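Local coordinates for enoyl-acyl carrier protein reductase (Uncultured bacterium, PDB 6KIA), which probably catalyses the NADH-dependent reduction of the enoyl-acyl carrier protein double bond in fatty acid synthesis, at residues P289-N294 / L304-L309. Residues are numbered along the deposited sequence; the frame is centred on the assembly and turned at random.
Sequences PEIRTN and LSLFPL. With NAI (1,4-dihydronicotinamide adenine dinucleotide), chain D.
E290 and L306 bring two parts of one loop together, their CA atoms 6.2 Å apart, where the irregular 289-294 passes a 3-10 segment that enters 304-309 from upstream and is followed by a type I beta turn from L306 to L309. The loop follows strand 283-287 of the mainly parallel Rossmann-type sheet and leads into helix 309-315. Its first limb lines the dinucleotide site; the second packs on the face of that limb turned from NADH. L306 reaches across with CG anti to its backbone N (chi1 178°), laying methyl CD1 3.6 Å from the carbonyl oxygen E290 O. The same CD1 touches I291 CG2 at 4.3 Å, and helix 394-413 covers both residues, L403 against I291 and S399 against L306. The E290 chain is bent at chi2 (85°), which brings its carboxylate alongside S305, with OE1 3.3 Å from S305 CB. The carboxylate rests on this CB methylene; its link to the hydroxyl runs through Q255, whose NE2 binds E290 OE2 and whose OE1 binds S305 OG. Y241 OH also bonds to OE2, and T244 weakly to OE1, so this buried carboxylate has several polar partners. On its other side the 289-294 limb holds NADH. The backbone N-H of I291 points almost straight (176°) at the carboxamide oxygen O7N, 3.1 Å away, a bond that should restrain rotation of the carboxamide. P289 O, itself bonded to Y33 OH, lies 3.3 Å from the hydride-carrying carbon C4N of NADH. I291 CG1 packs against the carboxamide. Further along, T293 OG1, held also by the backbone N of S295, donates to the nicotinamide-side phosphate oxygen O2N of NADH at 2.6 Å.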
ATOM      1  N   PRO A 289      -2.090  -1.624   8.324  1.00 16.11           N
ATOM      2  CA  PRO A 289      -0.945  -1.122   9.110  1.00 16.15           C
ATOM      3  C   PRO A 289       0.340  -0.837   8.346  1.00 16.69           C
ATOM      4  O   PRO A 289       0.572  -1.331   7.250  1.00 18.08           O
ATOM      5  CB  PRO A 289      -0.669  -2.271  10.087  1.00 16.02           C
ATOM      6  CG  PRO A 289      -1.941  -2.983  10.204  1.00 16.50           C
ATOM      7  CD  PRO A 289      -2.529  -2.945   8.810  1.00 15.96           C
ATOM      8  N   GLU A 290       1.200  -0.042   8.984  1.00 17.24           N
ATOM      9  CA  GLU A 290       2.568   0.164   8.543  1.00 16.57           C
ATOM     10  C   GLU A 290       3.326  -1.158   8.555  1.00 16.59           C
ATOM     11  O   GLU A 290       3.362  -1.861   9.593  1.00 18.54           O
ATOM     12  CB  GLU A 290       3.286   1.150   9.483  1.00 21.19           C
ATOM     13  CG  GLU A 290       2.581   2.490   9.700  1.00 22.12           C
ATOM     14  CD  GLU A 290       1.515   2.471  10.809  1.00 18.02           C
ATOM     15  OE1 GLU A 290       1.208   1.400  11.386  1.00 19.61           O
ATOM     16  OE2 GLU A 290       0.981   3.550  11.118  1.00 20.64           O
ATOM     17  N   ILE A 291       3.935  -1.506   7.422  1.00 16.67           N
ATOM     18  CA  ILE A 291       4.822  -2.659   7.360  1.00 16.69           C
ATOM     19  C   ILE A 291       6.012  -2.331   6.471  1.00 19.95           C
ATOM     20  O   ILE A 291       6.087  -1.243   5.906  1.00 19.66           O
ATOM     21  CB  ILE A 291       4.102  -3.928   6.846  1.00 16.60           C
ATOM     22  CG1 ILE A 291       3.480  -3.698   5.468  1.00 17.50           C
ATOM     23  CG2 ILE A 291       3.014  -4.403   7.821  1.00 21.89           C
ATOM     24  CD1 ILE A 291       3.026  -5.001   4.867  1.00 20.88           C
ATOM     25  N   ARG A 292       6.972  -3.247   6.374  1.00 19.64           N
ATOM     26  CA  ARG A 292       8.072  -3.041   5.446  1.00 20.70           C
ATOM     27  C   ARG A 292       7.900  -3.889   4.184  1.00 20.74           C
ATOM     28  O   ARG A 292       7.869  -5.127   4.231  1.00 20.94           O
ATOM     29  CB  ARG A 292       9.410  -3.325   6.127  1.00 23.57           C
ATOM     30  CG  ARG A 292       9.691  -2.289   7.202  1.00 24.71           C
ATOM     31  CD  ARG A 292      11.099  -2.399   7.766  1.00 34.21           C
ATOM     32  NE  ARG A 292      12.090  -1.707   6.946  1.00 43.27           N
ATOM     33  CZ  ARG A 292      12.988  -2.320   6.180  1.00 44.84           C
ATOM     34  NH1 ARG A 292      13.027  -3.647   6.128  1.00 37.15           N
ATOM     35  NH2 ARG A 292      13.853  -1.603   5.469  1.00 50.45           N
ATOM     36  N   THR A 293       7.719  -3.185   3.072  1.00 19.63           N
ATOM     37  CA  THR A 293       7.601  -3.759   1.735  1.00 18.11           C
ATOM     38  C   THR A 293       8.523  -3.007   0.789  1.00 24.21           C
ATOM     39  O   THR A 293       9.209  -2.063   1.194  1.00 22.63           O
ATOM     40  CB  THR A 293       6.179  -3.626   1.175  1.00 17.36           C
ATOM     41  OG1 THR A 293       5.928  -2.237   0.950  1.00 17.44           O
ATOM     42  CG2 THR A 293       5.123  -4.209   2.097  1.00 19.54           C
ATOM     43  N   ASN A 294       8.518  -3.384  -0.489  1.00 21.96           N
ATOM     44  CA  ASN A 294       9.249  -2.610  -1.497  1.00 21.58           C
ATOM     45  C   ASN A 294       8.829  -1.138  -1.522  1.00 22.63           C
ATOM     46  O   ASN A 294       9.667  -0.252  -1.731  1.00 27.52           O
ATOM     47  CB  ASN A 294       9.051  -3.210  -2.894  1.00 24.20           C
ATOM     48  CG  ASN A 294       9.764  -4.534  -3.069  1.00 30.63           C
ATOM     49  OD1 ASN A 294      10.383  -5.063  -2.139  1.00 34.19           O
ATOM     50  ND2 ASN A 294       9.668  -5.094  -4.275  1.00 30.72           N
ATOM     51  N   LEU A 304       8.517   1.735  13.069  1.00 19.22           N
ATOM     52  CA  LEU A 304       8.381   1.956  14.499  1.00 16.96           C
ATOM     53  C   LEU A 304       6.956   1.699  14.928  1.00 22.56           C
ATOM     54  O   LEU A 304       6.719   1.254  16.076  1.00 19.91           O
ATOM     55  CB  LEU A 304       8.796   3.387  14.878  1.00 19.47           C
ATOM     56  CG  LEU A 304      10.261   3.706  14.620  1.00 20.24           C
ATOM     57  CD1 LEU A 304      10.503   5.138  15.050  1.00 19.62           C
ATOM     58  CD2 LEU A 304      11.189   2.759  15.395  1.00 20.25           C
ATOM     59  N   SER A 305       6.016   1.925  14.004  1.00 18.94           N
ATOM     60  CA  SER A 305       4.603   1.732  14.340  1.00 18.92           C
ATOM     61  C   SER A 305       4.227   0.264  14.517  1.00 19.96           C
ATOM     62  O   SER A 305       3.234  -0.041  15.159  1.00 21.72           O
ATOM     63  CB  SER A 305       3.716   2.355  13.266  1.00 17.42           C
ATOM     64  OG  SER A 305       3.925   3.766  13.189  1.00 18.68           O
ATOM     65  N   LEU A 306       5.050  -0.633  13.995  1.00 16.40           N
ATOM     66  CA  LEU A 306       4.686  -2.043  13.905  1.00 17.33           C
ATOM     67  C   LEU A 306       5.020  -2.855  15.166  1.00 19.58           C
ATOM     68  O   LEU A 306       4.307  -3.804  15.502  1.00 22.19           O
ATOM     69  CB  LEU A 306       5.379  -2.653  12.676  1.00 21.07           C
ATOM     70  CG  LEU A 306       5.201  -4.140  12.365  1.00 17.60           C
ATOM     71  CD1 LEU A 306       3.731  -4.473  12.095  1.00 16.15           C
ATOM     72  CD2 LEU A 306       6.062  -4.450  11.146  1.00 21.37           C
ATOM     73  N   PHE A 307       6.076  -2.477  15.885  1.00 18.37           N
ATOM     74  CA  PHE A 307       6.504  -3.290  17.044  1.00 17.07           C
ATOM     75  C   PHE A 307       5.424  -3.591  18.099  1.00 16.52           C
ATOM     76  O   PHE A 307       5.370  -4.721  18.620  1.00 17.92           O
ATOM     77  CB  PHE A 307       7.710  -2.629  17.719  1.00 19.89           C
ATOM     78  CG  PHE A 307       8.923  -2.555  16.840  1.00 18.32           C
ATOM     79  CD1 PHE A 307       9.648  -3.698  16.539  1.00 20.47           C
ATOM     80  CD2 PHE A 307       9.344  -1.342  16.321  1.00 16.78           C
ATOM     81  CE1 PHE A 307      10.781  -3.632  15.717  1.00 18.16           C
ATOM     82  CE2 PHE A 307      10.480  -1.257  15.517  1.00 21.05           C
ATOM     83  CZ  PHE A 307      11.206  -2.389  15.216  1.00 20.38           C
ATOM     84  N   PRO A 308       4.547  -2.609  18.413  1.00 17.42           N
ATOM     85  CA  PRO A 308       3.522  -2.920  19.416  1.00 16.89           C
ATOM     86  C   PRO A 308       2.523  -4.006  18.991  1.00 18.63           C
ATOM     87  O   PRO A 308       1.726  -4.428  19.830  1.00 18.65           O
ATOM     88  CB  PRO A 308       2.814  -1.567  19.622  1.00 19.53           C
ATOM     89  CG  PRO A 308       3.837  -0.547  19.229  1.00 23.71           C
ATOM     90  CD  PRO A 308       4.566  -1.161  18.084  1.00 19.61           C
ATOM     91  N   LEU A 309       2.567  -4.465  17.739  1.00 17.50           N
ATOM     92  CA  LEU A 309       1.758  -5.641  17.359  1.00 15.62           C
ATOM     93  C   LEU A 309       2.082  -6.811  18.285  1.00 18.35           C
ATOM     94  O   LEU A 309       1.211  -7.630  18.598  1.00 18.60           O
ATOM     95  CB  LEU A 309       1.993  -6.017  15.880  1.00 16.55           C
ATOM     96  CG  LEU A 309       1.207  -7.234  15.383  1.00 18.55           C
ATOM     97  CD1 LEU A 309      -0.302  -6.909  15.362  1.00 16.12           C
ATOM     98  CD2 LEU A 309       1.687  -7.699  13.989  1.00 15.86           C
TER
HETATM   99  PA  NAI D 501       4.611  -3.304  -3.407  1.00 17.93           P
HETATM  100  O1A NAI D 501       4.725  -4.795  -3.319  1.00 20.84           O
HETATM  101  O2A NAI D 501       5.803  -2.555  -3.970  1.00 21.45           O
HETATM  102  O5B NAI D 501       3.284  -2.986  -4.224  1.00 18.27           O
HETATM  103  C5B NAI D 501       3.209  -1.816  -5.013  1.00 19.72           C
HETATM  104  C4B NAI D 501       2.031  -2.112  -5.990  1.00 18.77           C
HETATM  105  O4B NAI D 501       1.822  -0.794  -6.783  1.00 18.65           O
HETATM  106  C3B NAI D 501       2.301  -3.037  -6.839  1.00 20.23           C
HETATM  107  O3B NAI D 501       1.135  -3.920  -7.101  1.00 21.64           O
HETATM  108  C2B NAI D 501       2.731  -2.233  -8.219  1.00 22.04           C
HETATM  109  O2B NAI D 501       2.621  -3.147  -9.372  1.00 20.17           O
HETATM  110  C1B NAI D 501       1.920  -1.234  -8.248  1.00 22.62           C
HETATM  111  N9A NAI D 501       2.531  -0.054  -8.893  1.00 22.03           N
HETATM  112  C8A NAI D 501       3.549   0.770  -8.586  1.00 20.37           C
HETATM  113  N7A NAI D 501       3.657   1.673  -9.559  1.00 20.25           N
HETATM  114  C5A NAI D 501       2.692   1.414 -10.474  1.00 19.02           C
HETATM  115  C6A NAI D 501       2.427   2.089 -11.655  1.00 22.06           C
HETATM  116  N6A NAI D 501       3.022   3.226 -12.301  1.00 24.00           N
HETATM  117  N1A NAI D 501       1.415   1.651 -12.422  1.00 20.58           N
HETATM  118  C2A NAI D 501       0.681   0.560 -12.039  1.00 21.94           C
HETATM  119  N3A NAI D 501       0.946  -0.111 -10.856  1.00 23.26           N
HETATM  120  C4A NAI D 501       1.980   0.340 -10.079  1.00 22.89           C
HETATM  121  O3  NAI D 501       4.346  -2.636  -1.918  1.00 18.07           O
HETATM  122  PN  NAI D 501       3.015  -2.651  -1.006  1.00 18.35           P
HETATM  123  O1N NAI D 501       2.582  -4.059  -0.736  1.00 17.61           O
HETATM  124  O2N NAI D 501       3.436  -1.887   0.239  1.00 18.64           O
HETATM  125  O5D NAI D 501       1.886  -1.858  -1.806  1.00 17.46           O
HETATM  126  C5D NAI D 501       0.630  -2.448  -2.100  1.00 17.38           C
HETATM  127  C4D NAI D 501      -0.468  -1.507  -1.555  1.00 17.30           C
HETATM  128  O4D NAI D 501      -0.433  -1.537  -0.237  1.00 17.14           O
HETATM  129  C3D NAI D 501      -0.177  -0.058  -1.939  1.00 19.92           C
HETATM  130  O3D NAI D 501      -1.298   0.582  -2.449  1.00 17.77           O
HETATM  131  C2D NAI D 501       0.181   0.555  -0.567  1.00 20.21           C
HETATM  132  O2D NAI D 501       0.018   2.016  -0.633  1.00 17.47           O
HETATM  133  C1D NAI D 501      -0.622  -0.051   0.268  1.00 17.16           C
HETATM  134  N1N NAI D 501      -0.193   0.032   1.664  1.00 18.80           N
HETATM  135  C2N NAI D 501       1.120  -0.158   2.037  1.00 17.06           C
HETATM  136  C3N NAI D 501       1.492  -0.007   3.379  1.00 16.95           C
HETATM  137  C7N NAI D 501       2.931  -0.247   3.832  1.00 21.07           C
HETATM  138  O7N NAI D 501       3.327   0.179   4.914  1.00 20.70           O
HETATM  139  N7N NAI D 501       3.802  -0.981   2.985  1.00 19.50           N
HETATM  140  C4N NAI D 501       0.563   0.310   4.360  1.00 19.33           C
HETATM  141  C5N NAI D 501      -0.777   0.450   3.977  1.00 21.86           C
HETATM  142  C6N NAI D 501      -1.142   0.316   2.633  1.00 17.91           C